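Local atomic coordinates of chorismate synthase (Campylobacter jejuni, PDB entry 1SQ1), a protein that probably catalyses the anti-1,4-elimination of phosphate from 5-enolpyruvylshikimate-3-phosphate to give chorismate, with reduced FMN as cofactor. Residues E36-N41 / V137-L142; Q40-K45 / A130-G135; G152-G157 / I287-F292; S176-L181 / D188-I193; A205-K210 / V330-M335. One frame throughout, in Å; residues are numbered along the deposited sequence.

Contact 1 of 5, residues E36-N41 / V137-L142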
# COMPACT_ATOMS: atom_id res chain seq x y z
N GLU A 36 -20.81 -1.54 21.98
CA GLU A 36 -21.24 -2.73 21.26
C GLU A 36 -22.73 -2.75 20.99
O GLU A 36 -23.23 -3.63 20.30
CB GLU A 36 -20.85 -4.00 22.02
CG GLU A 36 -20.82 -5.23 21.12
CD GLU A 36 -20.15 -6.43 21.77
OE1 GLU A 36 -19.05 -6.27 22.35
OE2 GLU A 36 -20.71 -7.55 21.67
N GLU A 37 -23.45 -1.77 21.53
CA GLU A 37 -24.88 -1.68 21.33
C GLU A 37 -25.10 -0.97 20.01
O GLU A 37 -25.80 -1.47 19.13
CB GLU A 37 -25.54 -0.91 22.47
CG GLU A 37 -27.06 -0.94 22.43
CD GLU A 37 -27.71 -0.34 23.67
OE1 GLU A 37 -27.49 0.86 23.94
OE2 GLU A 37 -28.45 -1.08 24.36
N PHE A 38 -24.50 0.21 19.90
CA PHE A 38 -24.59 1.02 18.69
C PHE A 38 -24.20 0.17 17.49
O PHE A 38 -24.68 0.40 16.38
CB PHE A 38 -23.65 2.22 18.80
CG PHE A 38 -23.49 2.98 17.52
CD1 PHE A 38 -22.47 2.66 16.63
CD2 PHE A 38 -24.36 4.01 17.20
CE1 PHE A 38 -22.33 3.36 15.45
CE2 PHE A 38 -24.23 4.73 16.02
CZ PHE A 38 -23.21 4.40 15.14
N LEU A 39 -23.33 -0.80 17.72
CA LEU A 39 -22.89 -1.70 16.67
C LEU A 39 -24.04 -2.62 16.33
O LEU A 39 -24.49 -2.68 15.19
CB LEU A 39 -21.70 -2.53 17.13
CG LEU A 39 -21.45 -3.81 16.32
CD1 LEU A 39 -20.89 -3.45 14.95
CD2 LEU A 39 -20.48 -4.70 17.07
N GLN A 40 -24.52 -3.34 17.33
CA GLN A 40 -25.60 -4.28 17.13
C GLN A 40 -26.84 -3.62 16.55
O GLN A 40 -27.56 -4.23 15.76
CB GLN A 40 -25.95 -4.97 18.45
CG GLN A 40 -26.90 -6.13 18.28
CD GLN A 40 -26.34 -7.20 17.36
OE1 GLN A 40 -25.30 -7.80 17.66
NE2 GLN A 40 -27.01 -7.45 16.24
N ASN A 41 -27.10 -2.37 16.92
CA ASN A 41 -28.27 -1.67 16.40
C ASN A 41 -28.12 -1.33 14.93
O ASN A 41 -29.06 -1.49 14.15
CB ASN A 41 -28.54 -0.38 17.17
CG ASN A 41 -29.11 -0.64 18.54
OD1 ASN A 41 -29.96 -1.51 18.71
ND2 ASN A 41 -28.66 0.13 19.52
N VAL A 137 -17.98 0.42 14.04
CA VAL A 137 -16.77 0.57 14.82
C VAL A 137 -16.10 1.89 14.51
O VAL A 137 -15.66 2.58 15.41
CB VAL A 137 -15.78 -0.55 14.51
CG1 VAL A 137 -14.45 -0.26 15.17
CG2 VAL A 137 -16.34 -1.87 14.98
N ALA A 138 -16.03 2.26 13.24
CA ALA A 138 -15.37 3.51 12.91
C ALA A 138 -16.14 4.71 13.42
O ALA A 138 -15.54 5.74 13.73
CB ALA A 138 -15.14 3.62 11.41
N ALA A 139 -17.46 4.60 13.52
CA ALA A 139 -18.25 5.72 14.01
C ALA A 139 -17.91 5.99 15.47
O ALA A 139 -18.00 7.13 15.93
CB ALA A 139 -19.74 5.44 13.86
N MSE A 140 -17.50 4.95 16.19
CA MSE A 140 -17.12 5.11 17.57
C MSE A 140 -15.97 6.09 17.69
O MSE A 140 -15.96 6.93 18.58
CB MSE A 140 -16.77 3.75 18.18
CG MSE A 140 -17.99 2.85 18.40
SE MSE A 140 -17.55 1.00 18.75
CE MSE A 140 -18.92 0.14 17.68
N LEU A 141 -15.00 6.02 16.78
CA LEU A 141 -13.88 6.96 16.82
C LEU A 141 -14.34 8.34 16.35
O LEU A 141 -13.80 9.35 16.79
CB LEU A 141 -12.73 6.46 15.93
CG LEU A 141 -11.42 7.26 15.76
CD1 LEU A 141 -11.54 8.23 14.62
CD2 LEU A 141 -11.09 7.99 17.05
N LEU A 142 -15.34 8.37 15.48
CA LEU A 142 -15.88 9.62 14.96
C LEU A 142 -16.67 10.40 16.00
O LEU A 142 -16.69 11.63 15.99
CB LEU A 142 -16.76 9.36 13.74
CG LEU A 142 -16.04 9.04 12.43
CD1 LEU A 142 -17.06 8.84 11.32
CD2 LEU A 142 -15.10 10.18 12.07
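Phe38 and Leu39 on one helix meet Ala139 and Met140 on another, the two axes approaching to 9.7 Å with their N-to-C directions 133° apart, a splayed antiparallel pair. The backbones draw nearer on one side of this crossing: the CA atoms of Leu39 and Val137 lie 6.8 Å apart, whereas those of Phe38 and Met140 are separated by 8.6 Å. The longer gap is filled by side chains. Phe38 holds its CG anti to the backbone N (chi1 170°), which extends the ring toward the partner helix, and CE1 comes to rest 3.7 Å from Ala139 CB. The methyl approaches the ring obliquely, with CZ almost equally near. Met140, present as selenomethionine, reaches across from helix 128-143. Its CB does not aim directly at the partner, but the bend at the end of the chain carries the terminal methyl across, 3.9 Å from Leu39 CB and close to the plane of the Phe38 ring at its edge. The methyl thus touches Leu39 and, more loosely, Phe38, and a small residue beside a long flexible one provides an entirely apolar interface. The Phe38-Ala139 part is partly exposed, while Leu39 and Met140 are buried. Leu39 also packs on Ala62 of strand 62-64, and Met140 on Phe34 ahead of helix 36-45. Helix 325-346 joins through Arg337, which touches Ala139, and helix 128-143 itself reaches the second subunit, where its Leu141 meets Leu352 of that chain.

Contact 2 of 5, residues Q40-K45 / A130-G135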
# COMPACT_ATOMS: atom_id res chain seq x y z
N GLN A 40 -24.52 -3.34 17.33
CA GLN A 40 -25.60 -4.28 17.13
C GLN A 40 -26.84 -3.62 16.55
O GLN A 40 -27.56 -4.23 15.76
CB GLN A 40 -25.95 -4.97 18.45
CG GLN A 40 -26.90 -6.13 18.28
CD GLN A 40 -26.34 -7.20 17.36
OE1 GLN A 40 -25.30 -7.80 17.66
NE2 GLN A 40 -27.01 -7.45 16.24
N ASN A 41 -27.10 -2.37 16.92
CA ASN A 41 -28.27 -1.67 16.40
C ASN A 41 -28.12 -1.33 14.93
O ASN A 41 -29.06 -1.49 14.15
CB ASN A 41 -28.54 -0.38 17.17
CG ASN A 41 -29.11 -0.64 18.54
OD1 ASN A 41 -29.96 -1.51 18.71
ND2 ASN A 41 -28.66 0.13 19.52
N GLU A 42 -26.95 -0.85 14.55
CA GLU A 42 -26.71 -0.48 13.17
C GLU A 42 -26.91 -1.69 12.29
O GLU A 42 -27.51 -1.59 11.22
CB GLU A 42 -25.30 0.07 13.00
CG GLU A 42 -25.19 1.09 11.89
CD GLU A 42 -25.91 2.38 12.21
OE1 GLU A 42 -25.99 3.27 11.33
OE2 GLU A 42 -26.40 2.53 13.35
N LEU A 43 -26.42 -2.84 12.73
CA LEU A 43 -26.58 -4.06 11.94
C LEU A 43 -28.06 -4.38 11.72
O LEU A 43 -28.42 -4.97 10.70
CB LEU A 43 -25.87 -5.24 12.61
CG LEU A 43 -24.36 -5.36 12.40
CD1 LEU A 43 -23.82 -6.55 13.15
CD2 LEU A 43 -24.06 -5.51 10.91
N ASP A 44 -28.91 -3.97 12.66
CA ASP A 44 -30.34 -4.23 12.55
C ASP A 44 -31.05 -3.29 11.58
O ASP A 44 -32.19 -3.55 11.17
CB ASP A 44 -31.02 -4.15 13.93
CG ASP A 44 -30.57 -5.27 14.87
OD1 ASP A 44 -30.29 -6.39 14.39
OD2 ASP A 44 -30.51 -5.03 16.09
N LYS A 45 -30.37 -2.21 11.20
CA LYS A 45 -30.95 -1.26 10.25
C LYS A 45 -30.96 -1.85 8.85
O LYS A 45 -31.96 -1.76 8.14
CB LYS A 45 -30.17 0.06 10.26
CG LYS A 45 -30.69 1.08 11.27
CD LYS A 45 -30.20 2.48 10.93
CE LYS A 45 -30.88 3.53 11.79
NZ LYS A 45 -30.45 4.91 11.44
N ALA A 130 -20.83 -7.05 6.70
CA ALA A 130 -19.50 -6.71 7.18
C ALA A 130 -19.27 -5.20 7.07
O ALA A 130 -18.92 -4.56 8.06
CB ALA A 130 -18.46 -7.48 6.37
N ARG A 131 -19.48 -4.63 5.88
CA ARG A 131 -19.26 -3.20 5.68
C ARG A 131 -19.94 -2.40 6.77
O ARG A 131 -19.40 -1.41 7.25
CB ARG A 131 -19.81 -2.79 4.31
CG ARG A 131 -19.55 -3.82 3.21
CD ARG A 131 -20.17 -3.43 1.87
NE ARG A 131 -19.45 -2.34 1.21
CZ ARG A 131 -18.78 -2.48 0.07
NH1 ARG A 131 -18.15 -1.43 -0.45
NH2 ARG A 131 -18.75 -3.65 -0.55
N VAL A 132 -21.14 -2.83 7.17
CA VAL A 132 -21.88 -2.16 8.24
C VAL A 132 -21.18 -2.32 9.60
O VAL A 132 -20.91 -1.33 10.28
CB VAL A 132 -23.33 -2.70 8.33
CG1 VAL A 132 -24.10 -1.98 9.44
CG2 VAL A 132 -24.03 -2.50 7.01
N ALA A 133 -20.87 -3.55 9.99
CA ALA A 133 -20.18 -3.76 11.26
C ALA A 133 -18.97 -2.83 11.33
O ALA A 133 -18.85 -2.01 12.25
CB ALA A 133 -19.73 -5.20 11.39
N GLY A 134 -18.08 -2.97 10.35
CA GLY A 134 -16.87 -2.15 10.29
C GLY A 134 -17.13 -0.66 10.40
O GLY A 134 -16.46 0.03 11.17
N GLY A 135 -18.09 -0.15 9.63
CA GLY A 135 -18.42 1.26 9.71
C GLY A 135 -18.85 1.67 11.11
O GLY A 135 -18.50 2.75 11.60
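Leu43 keeps its CG anti to the carbonyl carbon (chi1 -81°); chi2 of 178° sends CD1 straight on, and the other branch, CD2, is the one that meets Val132, whose CG1 in turn is held anti to its own backbone N and projects at the partner helix. These two branches meet at 3.8 Å, the side chains crossing obliquely. The same CD2 atom passes on to the backbone of the next residue, lying 3.9 Å from Ala133 N, with Ala133 CB somewhat farther off. Val132 CG1 has a second neighbour in Glu42: it lies 3.9 Å from the backbone O of Glu42 and 4.1 Å from Glu42 CG, and the two side chains stand at about a right angle. The glutamate chain bends at chi2, and its OE1 forms a salt bridge with Arg337 of helix 325-346. Val132 thus lies against two successive residues, Glu42 and Leu43, where the axes approach to 9.0 Å with 147° between their directions. Val132 also touches Arg46, the next residue in the chain after Lys45 and a predicted NADP(+)-binding residue. Around the pair, helix 325-346 packs on Val132 through Val331, while Ala130 and Ala133 lie against Cys23 of strand 21-26.

Contact 3 of 5, residues G152-G157 / I287-F292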
# COMPACT_ATOMS: atom_id res chain seq x y z
N GLY A 152 -30.29 8.70 4.15
CA GLY A 152 -31.67 8.28 3.98
C GLY A 152 -32.11 8.34 2.53
O GLY A 152 -31.45 8.99 1.72
N VAL A 153 -33.21 7.67 2.19
CA VAL A 153 -33.72 7.65 0.82
C VAL A 153 -34.54 8.90 0.49
O VAL A 153 -35.50 9.22 1.19
CB VAL A 153 -34.65 6.44 0.57
CG1 VAL A 153 -34.96 6.33 -0.92
CG2 VAL A 153 -34.02 5.17 1.09
N PHE A 154 -34.18 9.59 -0.58
CA PHE A 154 -34.93 10.77 -0.96
C PHE A 154 -35.58 10.63 -2.31
O PHE A 154 -36.34 11.50 -2.74
CB PHE A 154 -34.04 12.02 -0.94
CG PHE A 154 -33.04 12.10 -2.06
CD1 PHE A 154 -33.28 12.90 -3.18
CD2 PHE A 154 -31.78 11.51 -1.93
CE1 PHE A 154 -32.27 13.13 -4.14
CE2 PHE A 154 -30.77 11.73 -2.89
CZ PHE A 154 -31.01 12.54 -3.99
N GLY A 155 -35.31 9.51 -2.97
CA GLY A 155 -35.89 9.27 -4.27
C GLY A 155 -36.09 7.80 -4.51
O GLY A 155 -35.24 6.97 -4.17
N VAL A 156 -37.24 7.45 -5.07
CA VAL A 156 -37.55 6.07 -5.40
C VAL A 156 -38.33 6.05 -6.70
O VAL A 156 -39.44 6.57 -6.78
CB VAL A 156 -38.40 5.40 -4.31
CG1 VAL A 156 -38.83 4.02 -4.80
CG2 VAL A 156 -37.61 5.29 -3.01
N GLY A 157 -37.73 5.47 -7.73
CA GLY A 157 -38.38 5.42 -9.02
C GLY A 157 -38.48 6.82 -9.58
O GLY A 157 -37.53 7.59 -9.51
N ILE A 287 -22.25 17.03 1.83
CA ILE A 287 -23.42 16.73 1.00
C ILE A 287 -23.06 15.70 -0.05
O ILE A 287 -22.52 16.04 -1.10
CB ILE A 287 -23.94 17.99 0.27
CG1 ILE A 287 -24.07 19.16 1.25
CG2 ILE A 287 -25.30 17.70 -0.36
CD1 ILE A 287 -25.02 18.88 2.38
N LEU A 288 -23.37 14.44 0.23
CA LEU A 288 -23.05 13.34 -0.67
C LEU A 288 -24.30 12.65 -1.15
O LEU A 288 -25.17 12.33 -0.36
CB LEU A 288 -22.18 12.31 0.06
CG LEU A 288 -21.01 12.87 0.85
CD1 LEU A 288 -20.20 11.73 1.42
CD2 LEU A 288 -20.18 13.74 -0.06
N LYS A 289 -24.39 12.40 -2.45
CA LYS A 289 -25.57 11.72 -2.95
C LYS A 289 -25.16 10.48 -3.74
O LYS A 289 -24.32 10.57 -4.64
CB LYS A 289 -26.40 12.65 -3.83
CG LYS A 289 -26.73 13.99 -3.21
CD LYS A 289 -27.72 14.71 -4.08
CE LYS A 289 -27.86 16.18 -3.72
NZ LYS A 289 -26.61 16.95 -4.06
N THR A 290 -25.74 9.34 -3.37
CA THR A 290 -25.46 8.05 -4.01
C THR A 290 -26.72 7.50 -4.69
O THR A 290 -27.73 7.23 -4.04
CB THR A 290 -25.00 7.00 -3.00
OG1 THR A 290 -23.87 7.50 -2.28
CG2 THR A 290 -24.61 5.73 -3.70
N TYR A 291 -26.64 7.31 -6.00
CA TYR A 291 -27.76 6.79 -6.77
C TYR A 291 -27.68 5.30 -7.07
O TYR A 291 -26.78 4.83 -7.75
CB TYR A 291 -27.86 7.57 -8.07
CG TYR A 291 -28.05 9.03 -7.82
CD1 TYR A 291 -29.31 9.55 -7.54
CD2 TYR A 291 -26.96 9.89 -7.80
CE1 TYR A 291 -29.47 10.89 -7.24
CE2 TYR A 291 -27.11 11.23 -7.49
CZ TYR A 291 -28.37 11.72 -7.21
OH TYR A 291 -28.51 13.04 -6.89
N PHE A 292 -28.66 4.58 -6.55
CA PHE A 292 -28.72 3.15 -6.74
C PHE A 292 -29.61 2.74 -7.92
O PHE A 292 -30.69 3.31 -8.13
CB PHE A 292 -29.24 2.47 -5.48
CG PHE A 292 -28.27 2.50 -4.33
CD1 PHE A 292 -28.00 3.68 -3.65
CD2 PHE A 292 -27.68 1.32 -3.90
CE1 PHE A 292 -27.15 3.69 -2.56
CE2 PHE A 292 -26.83 1.32 -2.80
CZ PHE A 292 -26.57 2.50 -2.13
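The meeting of Phe154 with Lys289 and Tyr291 is a buried side-chain contact over one face of an antiparallel sheet, between strands that are not neighbours. Strand 205-212 runs between 148-156 and 286-292, so the two strands that flank it run parallel to each other and their backbones stay well apart: even the nearest CA atoms, those of Phe154 and Lys289, are 9.6 Å from each other. The ring and the side chains opposite close this gap. Phe154 CG lies between the backbone N and the carbonyl carbon (chi1 72°), and the ring reaches past the intervening strand, where it also touches Ala206 and Phe208. CZ is the atom that does the touching. It lies 3.9 Å from Lys289 CD, the two side chains crossing at about a right angle, and 4.0 Å from Tyr291 CE1. The tyrosine OH comes to the edge of the Phe154 ring, in its plane, 3.9 Å from CZ. Phe154 and Gly155 both face Ala206 in a classic beta bulge, a local irregularity at the residue whose ring reaches over the intervening strand. Lys289 NZ forms a salt bridge with Glu165, and Tyr291 OH a hydrogen bond with Glu244 on strand 240-245. CZ thus meets a lysine methylene and the phenolic end of a tyrosine, and the buried polar tips of both, being paired with acidic groups, can lie in the interior beside an apolar ring.

Contact 4 of 5, residues S176-L181 / D188-I193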
# COMPACT_ATOMS: atom_id res chain seq x y z
N SER A 176 -38.72 6.09 9.86
CA SER A 176 -39.26 5.49 8.64
C SER A 176 -38.73 4.09 8.36
O SER A 176 -37.55 3.80 8.58
CB SER A 176 -38.95 6.36 7.42
OG SER A 176 -39.34 5.69 6.23
N GLU A 177 -39.60 3.23 7.84
CA GLU A 177 -39.23 1.87 7.52
C GLU A 177 -38.34 1.86 6.30
O GLU A 177 -37.69 0.86 6.00
CB GLU A 177 -40.47 1.02 7.24
CG GLU A 177 -41.63 1.28 8.18
CD GLU A 177 -42.63 2.28 7.61
OE1 GLU A 177 -42.20 3.38 7.18
OE2 GLU A 177 -43.85 1.97 7.59
N ILE A 178 -38.31 2.97 5.57
CA ILE A 178 -37.49 3.05 4.37
C ILE A 178 -36.49 4.21 4.39
O ILE A 178 -35.86 4.53 3.38
CB ILE A 178 -38.36 3.11 3.08
CG1 ILE A 178 -39.37 4.25 3.17
CG2 ILE A 178 -39.09 1.79 2.90
CD1 ILE A 178 -40.20 4.42 1.90
N PHE A 179 -36.36 4.85 5.55
CA PHE A 179 -35.43 5.96 5.73
C PHE A 179 -35.78 7.18 4.88
O PHE A 179 -34.90 7.96 4.51
CB PHE A 179 -33.99 5.51 5.41
CG PHE A 179 -33.60 4.21 6.08
CD1 PHE A 179 -33.27 3.09 5.31
CD2 PHE A 179 -33.59 4.10 7.47
CE1 PHE A 179 -32.94 1.88 5.92
CE2 PHE A 179 -33.27 2.89 8.08
CZ PHE A 179 -32.94 1.78 7.31
N CYS A 180 -37.06 7.35 4.60
CA CYS A 180 -37.55 8.48 3.81
C CYS A 180 -37.10 9.81 4.42
O CYS A 180 -37.14 9.97 5.64
CB CYS A 180 -39.08 8.43 3.74
SG CYS A 180 -39.85 9.77 2.79
N LEU A 181 -36.68 10.75 3.58
CA LEU A 181 -36.24 12.08 4.02
C LEU A 181 -37.24 13.18 3.66
O LEU A 181 -37.05 14.35 4.00
CB LEU A 181 -34.87 12.44 3.41
CG LEU A 181 -33.66 11.61 3.83
CD1 LEU A 181 -32.43 12.07 3.07
CD2 LEU A 181 -33.44 11.76 5.33
N ASP A 188 -45.56 7.39 -1.42
CA ASP A 188 -45.29 7.07 -2.82
C ASP A 188 -44.11 6.10 -2.94
O ASP A 188 -44.14 5.17 -3.75
CB ASP A 188 -45.00 8.33 -3.63
CG ASP A 188 -46.13 9.33 -3.57
OD1 ASP A 188 -46.53 9.87 -4.63
OD2 ASP A 188 -46.62 9.59 -2.44
N PHE A 189 -43.07 6.33 -2.15
CA PHE A 189 -41.94 5.43 -2.20
C PHE A 189 -42.42 4.02 -1.88
O PHE A 189 -42.17 3.09 -2.63
CB PHE A 189 -40.86 5.86 -1.20
CG PHE A 189 -40.23 7.19 -1.49
CD1 PHE A 189 -40.30 7.75 -2.77
CD2 PHE A 189 -39.57 7.89 -0.50
CE1 PHE A 189 -39.71 8.98 -3.05
CE2 PHE A 189 -38.98 9.13 -0.77
CZ PHE A 189 -39.05 9.67 -2.05
N LYS A 190 -43.14 3.88 -0.76
CA LYS A 190 -43.64 2.57 -0.32
C LYS A 190 -44.44 1.87 -1.41
O LYS A 190 -44.23 0.70 -1.71
CB LYS A 190 -44.52 2.74 0.92
CG LYS A 190 -43.76 3.18 2.14
CD LYS A 190 -44.66 3.27 3.35
CE LYS A 190 -43.86 3.61 4.59
NZ LYS A 190 -44.74 3.71 5.80
N ASN A 191 -45.39 2.62 -1.96
CA ASN A 191 -46.26 2.14 -3.02
C ASN A 191 -45.41 1.72 -4.22
O ASN A 191 -45.55 0.61 -4.72
CB ASN A 191 -47.22 3.27 -3.40
CG ASN A 191 -47.74 3.13 -4.80
OD1 ASN A 191 -47.67 4.08 -5.60
ND2 ASN A 191 -48.27 1.96 -5.13
N GLU A 192 -44.52 2.62 -4.65
CA GLU A 192 -43.63 2.36 -5.79
C GLU A 192 -42.83 1.08 -5.58
O GLU A 192 -42.64 0.30 -6.51
CB GLU A 192 -42.67 3.54 -6.00
CG GLU A 192 -41.55 3.29 -7.01
CD GLU A 192 -42.05 3.18 -8.43
OE1 GLU A 192 -41.24 2.93 -9.35
OE2 GLU A 192 -43.27 3.36 -8.65
N ILE A 193 -42.36 0.88 -4.35
CA ILE A 193 -41.59 -0.31 -4.00
C ILE A 193 -42.48 -1.55 -4.00
O ILE A 193 -42.15 -2.56 -4.63
CB ILE A 193 -40.93 -0.14 -2.60
CG1 ILE A 193 -39.80 0.90 -2.69
CG2 ILE A 193 -40.42 -1.49 -2.08
CD1 ILE A 193 -39.11 1.19 -1.37
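Lys190 reaches from helix 186-198 to Glu177 and Ile178 in the preceding loop, serving one with its charge and the other with its methylenes. Beyond CB, CG lies 3.8 Å from Ile178 CD1, and the chain then runs out fully extended, which brings CE 3.1 Å from Glu177 OE1. There NZ forms a salt bridge, 2.7 Å from Glu177 OE2, which it meets on the syn side and 18° out of the carboxylate plane; a second, weak hydrogen bond goes to OE1. Glu177 stands across the end of the lysine at about a right angle, its own chain bent at chi2. Lys190 NZ also pairs with Glu186, whose OE1 lies close to Glu177 OE1, so the ammonium probably offsets the repulsion between the two acids. The loop opposite is shaped by an ST turn, in which Ser176 OG accepts from Ile178 N, with a weak further bond from Cys180 N. In this loop Ile178 puts CD1 3.5 Å from Phe189 CB and near the plane of that ring at its edge, while CG2 faces Ile193 more loosely. Cys180 SG makes an oblique sulfur-aromatic contact, 4.8 Å from the centroid of the Phe189 ring, and Phe189 also packs against Val156.

Contact 5 of 5, residues A205-K210 / V330-M335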
# COMPACT_ATOMS: atom_id res chain seq x y z
N ALA A 205 -33.11 3.86 -6.66
CA ALA A 205 -33.31 4.79 -5.55
C ALA A 205 -32.15 5.79 -5.42
O ALA A 205 -31.03 5.50 -5.82
CB ALA A 205 -33.48 4.03 -4.24
N ALA A 206 -32.44 6.97 -4.86
CA ALA A 206 -31.43 8.01 -4.66
C ALA A 206 -31.17 8.24 -3.16
O ALA A 206 -32.07 8.65 -2.41
CB ALA A 206 -31.89 9.30 -5.31
N VAL A 207 -29.94 7.98 -2.72
CA VAL A 207 -29.59 8.15 -1.31
C VAL A 207 -28.89 9.46 -1.00
O VAL A 207 -28.13 9.98 -1.82
CB VAL A 207 -28.71 7.01 -0.83
CG1 VAL A 207 -28.16 7.33 0.54
CG2 VAL A 207 -29.53 5.73 -0.78
N PHE A 208 -29.17 9.98 0.19
CA PHE A 208 -28.57 11.23 0.66
C PHE A 208 -27.78 11.03 1.95
O PHE A 208 -28.35 10.64 2.98
CB PHE A 208 -29.65 12.28 0.90
CG PHE A 208 -29.12 13.60 1.40
CD1 PHE A 208 -28.30 14.38 0.59
CD2 PHE A 208 -29.43 14.05 2.68
CE1 PHE A 208 -27.80 15.60 1.05
CE2 PHE A 208 -28.93 15.27 3.14
CZ PHE A 208 -28.11 16.05 2.33
N THR A 209 -26.48 11.29 1.91
CA THR A 209 -25.65 11.15 3.09
C THR A 209 -25.13 12.50 3.53
O THR A 209 -24.43 13.19 2.79
CB THR A 209 -24.43 10.27 2.84
OG1 THR A 209 -24.84 8.98 2.35
CG2 THR A 209 -23.67 10.09 4.13
N LYS A 210 -25.50 12.88 4.74
CA LYS A 210 -25.10 14.15 5.30
C LYS A 210 -24.16 13.92 6.47
O LYS A 210 -24.40 13.04 7.30
CB LYS A 210 -26.34 14.93 5.76
CG LYS A 210 -26.04 16.14 6.62
CD LYS A 210 -27.16 17.15 6.50
CE LYS A 210 -27.47 17.82 7.82
NZ LYS A 210 -28.14 16.87 8.75
N VAL A 330 -28.03 2.42 4.30
CA VAL A 330 -27.37 2.04 5.55
C VAL A 330 -25.88 1.75 5.31
O VAL A 330 -25.04 2.03 6.16
CB VAL A 330 -28.01 0.77 6.19
CG1 VAL A 330 -27.37 0.49 7.54
CG2 VAL A 330 -29.51 0.94 6.34
N VAL A 331 -25.57 1.18 4.15
CA VAL A 331 -24.20 0.85 3.79
C VAL A 331 -23.45 2.11 3.36
O VAL A 331 -22.28 2.28 3.69
CB VAL A 331 -24.16 -0.19 2.65
CG1 VAL A 331 -22.73 -0.43 2.22
CG2 VAL A 331 -24.80 -1.48 3.12
N ALA A 332 -24.13 3.00 2.63
CA ALA A 332 -23.50 4.24 2.20
C ALA A 332 -23.02 4.98 3.45
O ALA A 332 -22.02 5.70 3.40
CB ALA A 332 -24.48 5.09 1.43
N SER A 333 -23.72 4.81 4.57
CA SER A 333 -23.31 5.46 5.81
C SER A 333 -22.02 4.84 6.33
O SER A 333 -21.04 5.53 6.58
CB SER A 333 -24.40 5.36 6.88
OG SER A 333 -25.38 6.37 6.72
N ALA A 334 -22.04 3.51 6.49
CA ALA A 334 -20.88 2.78 6.99
C ALA A 334 -19.62 3.15 6.20
O ALA A 334 -18.59 3.47 6.79
CB ALA A 334 -21.13 1.28 6.90
N MSE A 335 -19.71 3.11 4.88
CA MSE A 335 -18.58 3.45 4.03
C MSE A 335 -18.07 4.87 4.24
O MSE A 335 -16.86 5.09 4.33
CB MSE A 335 -18.93 3.26 2.54
CG MSE A 335 -19.20 1.83 2.11
SE MSE A 335 -17.86 0.56 2.70
CE MSE A 335 -16.31 1.17 1.69
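Thr209 and Ala332 form the closer part of this strand-on-helix contact, and Val207 the looser one. Where helix 325-346 lies over strand 205-212, the backbones are nearest at Thr209 and Ser333, whose CA atoms are 6.7 Å apart. Beside this point Ala332 turns its methyl to the sheet, and CB sits 4.0 Å from Thr209 OG1. With the threonine hydroxyl anti to its carbonyl carbon (chi1 -56°), the oxygen is the branch nearer to the alanine methyl and CG2 lies farther off. Toward the start of the strand the fit slackens: Val207 CG1 reaches the same methyl at 4.4 Å, a light apolar touch. The looser side is not a solvent side, since all three residues are buried and strands 148-156 and 286-292 flank 205-212 in the sheet. The small side chain of Ala332 is consistent with this close approach. The hydroxyl of Thr209 is hydrogen-bonded to Ser151 OG on strand 148-156, and Ser151 OG is bonded to Ser333 OG as well. Strand and helix are thereby joined through a third element, the buried hydroxyls of Thr209 and Ser333 sharing one serine oxygen close to the centre of the chain.

In the fold
Contacts 1 and 2 join the same two helices, 36-45 and 128-143, at successive positions; both are apolar, but contact 1 is partly exposed where contact 2 is buried. Contacts 3 and 5 share a sheet and lie about 7 Å apart between centres, linked by probable backbone hydrogen bonds from 205-210 to 287-292. Contact 5, nearest the chain's centre, relies on small groups and hydroxyls, whereas contact 3 sets an aromatic ring against a lysine and a tyrosine whose polar ends are bound to glutamates. Contact 4, about 20 Å from that centre and partly exposed, is the one whose segments exchange a salt bridge. Helix 325-346 touches contacts 1, 2 and 4 and supplies a segment of contact 5.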